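Local atomic coordinates of CRISPR system CMR subunit Cmr7 1 (PDB entry 2X5Q), a protein that belongs to the CRISPR-Cmr ribonucleoprotein complex of Sulfolobus solfataricus, which serves antiviral defence, possibly as a homodimeric subunit. Residues W8-F13 and N117-L122. Sequence-based numbering, arbitrary orientation.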
loop_
_atom_site.group_PDB
_atom_site.type_symbol
_atom_site.label_atom_id
_atom_site.label_comp_id
_atom_site.label_asym_id
_atom_site.label_seq_id
_atom_site.Cartn_x
_atom_site.Cartn_y
_atom_site.Cartn_z
ATOM N N TRP A 8 -15.330 8.580 -16.343
ATOM C CA TRP A 8 -15.654 7.202 -15.880
ATOM C C TRP A 8 -16.690 7.243 -14.761
ATOM O O TRP A 8 -16.581 8.047 -13.822
ATOM C CB TRP A 8 -14.396 6.487 -15.368
ATOM C CG TRP A 8 -13.509 5.964 -16.445
ATOM C CD1 TRP A 8 -12.289 6.463 -16.818
ATOM C CD2 TRP A 8 -13.752 4.827 -17.290
ATOM N NE1 TRP A 8 -11.764 5.712 -17.848
ATOM C CE2 TRP A 8 -12.638 4.701 -18.154
ATOM C CE3 TRP A 8 -14.807 3.911 -17.410
ATOM C CZ2 TRP A 8 -12.551 3.698 -19.128
ATOM C CZ3 TRP A 8 -14.713 2.908 -18.370
ATOM C CH2 TRP A 8 -13.596 2.814 -19.219
ATOM N N GLU A 9 -17.691 6.381 -14.864
ATOM C CA GLU A 9 -18.556 6.071 -13.731
ATOM C C GLU A 9 -17.705 5.555 -12.566
ATOM O O GLU A 9 -16.641 4.968 -12.786
ATOM C CB GLU A 9 -19.587 5.021 -14.129
ATOM C CG GLU A 9 -20.609 5.557 -15.116
ATOM C CD GLU A 9 -21.595 4.518 -15.638
ATOM O OE1 GLU A 9 -21.391 3.303 -15.420
ATOM O OE2 GLU A 9 -22.593 4.944 -16.271
ATOM N N GLU A 10 -18.167 5.771 -11.335
ATOM C CA GLU A 10 -17.477 5.225 -10.167
ATOM C C GLU A 10 -17.365 3.704 -10.285
ATOM O O GLU A 10 -18.318 3.030 -10.700
ATOM C CB GLU A 10 -18.182 5.611 -8.854
ATOM C CG GLU A 10 -17.986 7.091 -8.457
ATOM C CD GLU A 10 -18.331 7.396 -6.992
ATOM O OE1 GLU A 10 -18.261 8.584 -6.613
ATOM O OE2 GLU A 10 -18.654 6.463 -6.218
ATOM N N GLN A 11 -16.201 3.171 -9.929
ATOM C CA GLN A 11 -15.935 1.735 -10.045
ATOM C C GLN A 11 -15.793 1.063 -8.684
ATOM O O GLN A 11 -15.619 1.725 -7.674
ATOM C CB GLN A 11 -14.668 1.500 -10.868
ATOM C CG GLN A 11 -14.679 2.269 -12.213
ATOM C CD GLN A 11 -15.443 1.539 -13.306
ATOM O OE1 GLN A 11 -15.155 0.389 -13.605
ATOM N NE2 GLN A 11 -16.403 2.224 -13.932
ATOM N N VAL A 12 -15.893 -0.262 -8.684
ATOM C CA VAL A 12 -15.607 -1.073 -7.510
ATOM C C VAL A 12 -14.573 -2.122 -7.920
ATOM O O VAL A 12 -14.646 -2.664 -9.009
ATOM C CB VAL A 12 -16.885 -1.746 -6.924
ATOM C CG1 VAL A 12 -17.543 -2.672 -7.936
ATOM C CG2 VAL A 12 -16.564 -2.513 -5.642
ATOM N N PHE A 13 -13.589 -2.354 -7.064
ATOM C CA PHE A 13 -12.617 -3.450 -7.247
ATOM C C PHE A 13 -13.234 -4.753 -6.835
ATOM O O PHE A 13 -13.599 -4.945 -5.659
ATOM C CB PHE A 13 -11.360 -3.178 -6.411
ATOM C CG PHE A 13 -10.273 -4.226 -6.533
ATOM C CD1 PHE A 13 -9.515 -4.338 -7.697
ATOM C CD2 PHE A 13 -9.974 -5.068 -5.466
ATOM C CE1 PHE A 13 -8.482 -5.281 -7.789
ATOM C CE2 PHE A 13 -8.927 -6.028 -5.552
ATOM C CZ PHE A 13 -8.195 -6.123 -6.697
ATOM N N ASN A 117 -9.290 9.976 -15.478
ATOM C CA ASN A 117 -9.290 9.784 -14.045
ATOM C C ASN A 117 -10.343 8.771 -13.666
ATOM O O ASN A 117 -11.426 8.759 -14.262
ATOM C CB ASN A 117 -9.572 11.117 -13.361
ATOM C CG ASN A 117 -8.542 12.157 -13.700
ATOM O OD1 ASN A 117 -7.352 11.885 -13.664
ATOM N ND2 ASN A 117 -8.994 13.357 -14.052
ATOM N N ILE A 118 -10.011 7.945 -12.673
ATOM C CA ILE A 118 -10.875 6.896 -12.163
ATOM C C ILE A 118 -11.136 7.114 -10.676
ATOM O O ILE A 118 -10.211 7.407 -9.923
ATOM C CB ILE A 118 -10.223 5.499 -12.354
ATOM C CG1 ILE A 118 -9.997 5.229 -13.855
ATOM C CG2 ILE A 118 -11.075 4.394 -11.746
ATOM C CD1 ILE A 118 -9.601 3.824 -14.177
ATOM N N THR A 119 -12.405 7.009 -10.281
ATOM C CA THR A 119 -12.792 6.866 -8.876
ATOM C C THR A 119 -13.216 5.412 -8.655
ATOM O O THR A 119 -14.006 4.850 -9.442
ATOM C CB THR A 119 -13.925 7.811 -8.512
ATOM O OG1 THR A 119 -13.456 9.161 -8.603
ATOM C CG2 THR A 119 -14.428 7.548 -7.095
ATOM N N PHE A 120 -12.659 4.785 -7.627
ATOM C CA PHE A 120 -12.992 3.394 -7.334
ATOM C C PHE A 120 -12.898 3.079 -5.850
ATOM O O PHE A 120 -12.162 3.739 -5.107
ATOM C CB PHE A 120 -12.139 2.420 -8.157
ATOM C CG PHE A 120 -10.714 2.294 -7.700
ATOM C CD1 PHE A 120 -10.280 1.154 -7.038
ATOM C CD2 PHE A 120 -9.789 3.287 -7.983
ATOM C CE1 PHE A 120 -8.971 1.032 -6.638
ATOM C CE2 PHE A 120 -8.485 3.162 -7.600
ATOM C CZ PHE A 120 -8.068 2.036 -6.909
ATOM N N SER A 121 -13.657 2.072 -5.432
ATOM C CA SER A 121 -13.659 1.635 -4.033
ATOM C C SER A 121 -13.152 0.191 -3.874
ATOM O O SER A 121 -13.408 -0.653 -4.728
ATOM C CB SER A 121 -15.067 1.762 -3.460
ATOM O OG SER A 121 -15.459 3.121 -3.405
ATOM N N LEU A 122 -12.457 -0.061 -2.760
ATOM C CA LEU A 122 -11.910 -1.367 -2.389
ATOM C C LEU A 122 -12.600 -1.859 -1.128
ATOM O O LEU A 122 -12.816 -1.064 -0.233
ATOM C CB LEU A 122 -10.428 -1.228 -2.028
ATOM C CG LEU A 122 -9.540 -0.494 -3.025
ATOM C CD1 LEU A 122 -8.235 -0.108 -2.361
ATOM C CD2 LEU A 122 -9.322 -1.359 -4.274
HETATM O O HOH W 1 -14.675 6.694 -12.040
HETATM O O HOH W 2 -16.259 4.097 -5.831
#
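The carbonyl oxygen of Q11 is gripped by two hydrogen-bond donors: S121 N at 3.0 Å from Q11 O, and a water that also meets the hydroxyl of S121. F120 adds a CA-H...O contact to the same acceptor, its CA 3.1 Å from Q11 O. To one side of this point Q11 N donates to T119 O over 2.8 Å, and to the other F13 N reaches S121 O in a nearly straight bond (178° at the hydrogen), so that the backbones pair in parallel over Q11-F13 and T119-S121.

Before the strand begins at Q11, the chain parts from its neighbour, and in the widening gap a second water accepts from T119 N and lies 2.7 Å from E9 O. The Q11 side chain folds back toward the loop at E9: a bend at chi2 (-83°) turns CD back, and NE2 donates to E9 O, 3.0 Å away, from above the carbonyl plane. Backbone atoms of Q43 and V45 hold the same amide from outside.

E10 and T119 lie side by side, with E10 CG against T119 CG2 (3.8 Å), while the E10 carboxylate forms a salt bridge with K97. Further back, the W8 indole brings CD1 to N117 O near the ring plane, and its NE1 is bonded to H115 O. At the other end L122 CD2 packs on F13 CB at 3.5 Å; chi1 of -179° sets F13 CG anti to the backbone N, where it too lies near L122 CD2, and the F13 side chain also touches L57 and L85.

Strand 80-86 flanks 11-15 and strand 95-102 flanks 117-123, both antiparallel, which makes this pairing the parallel junction within a mixed beta-sheet.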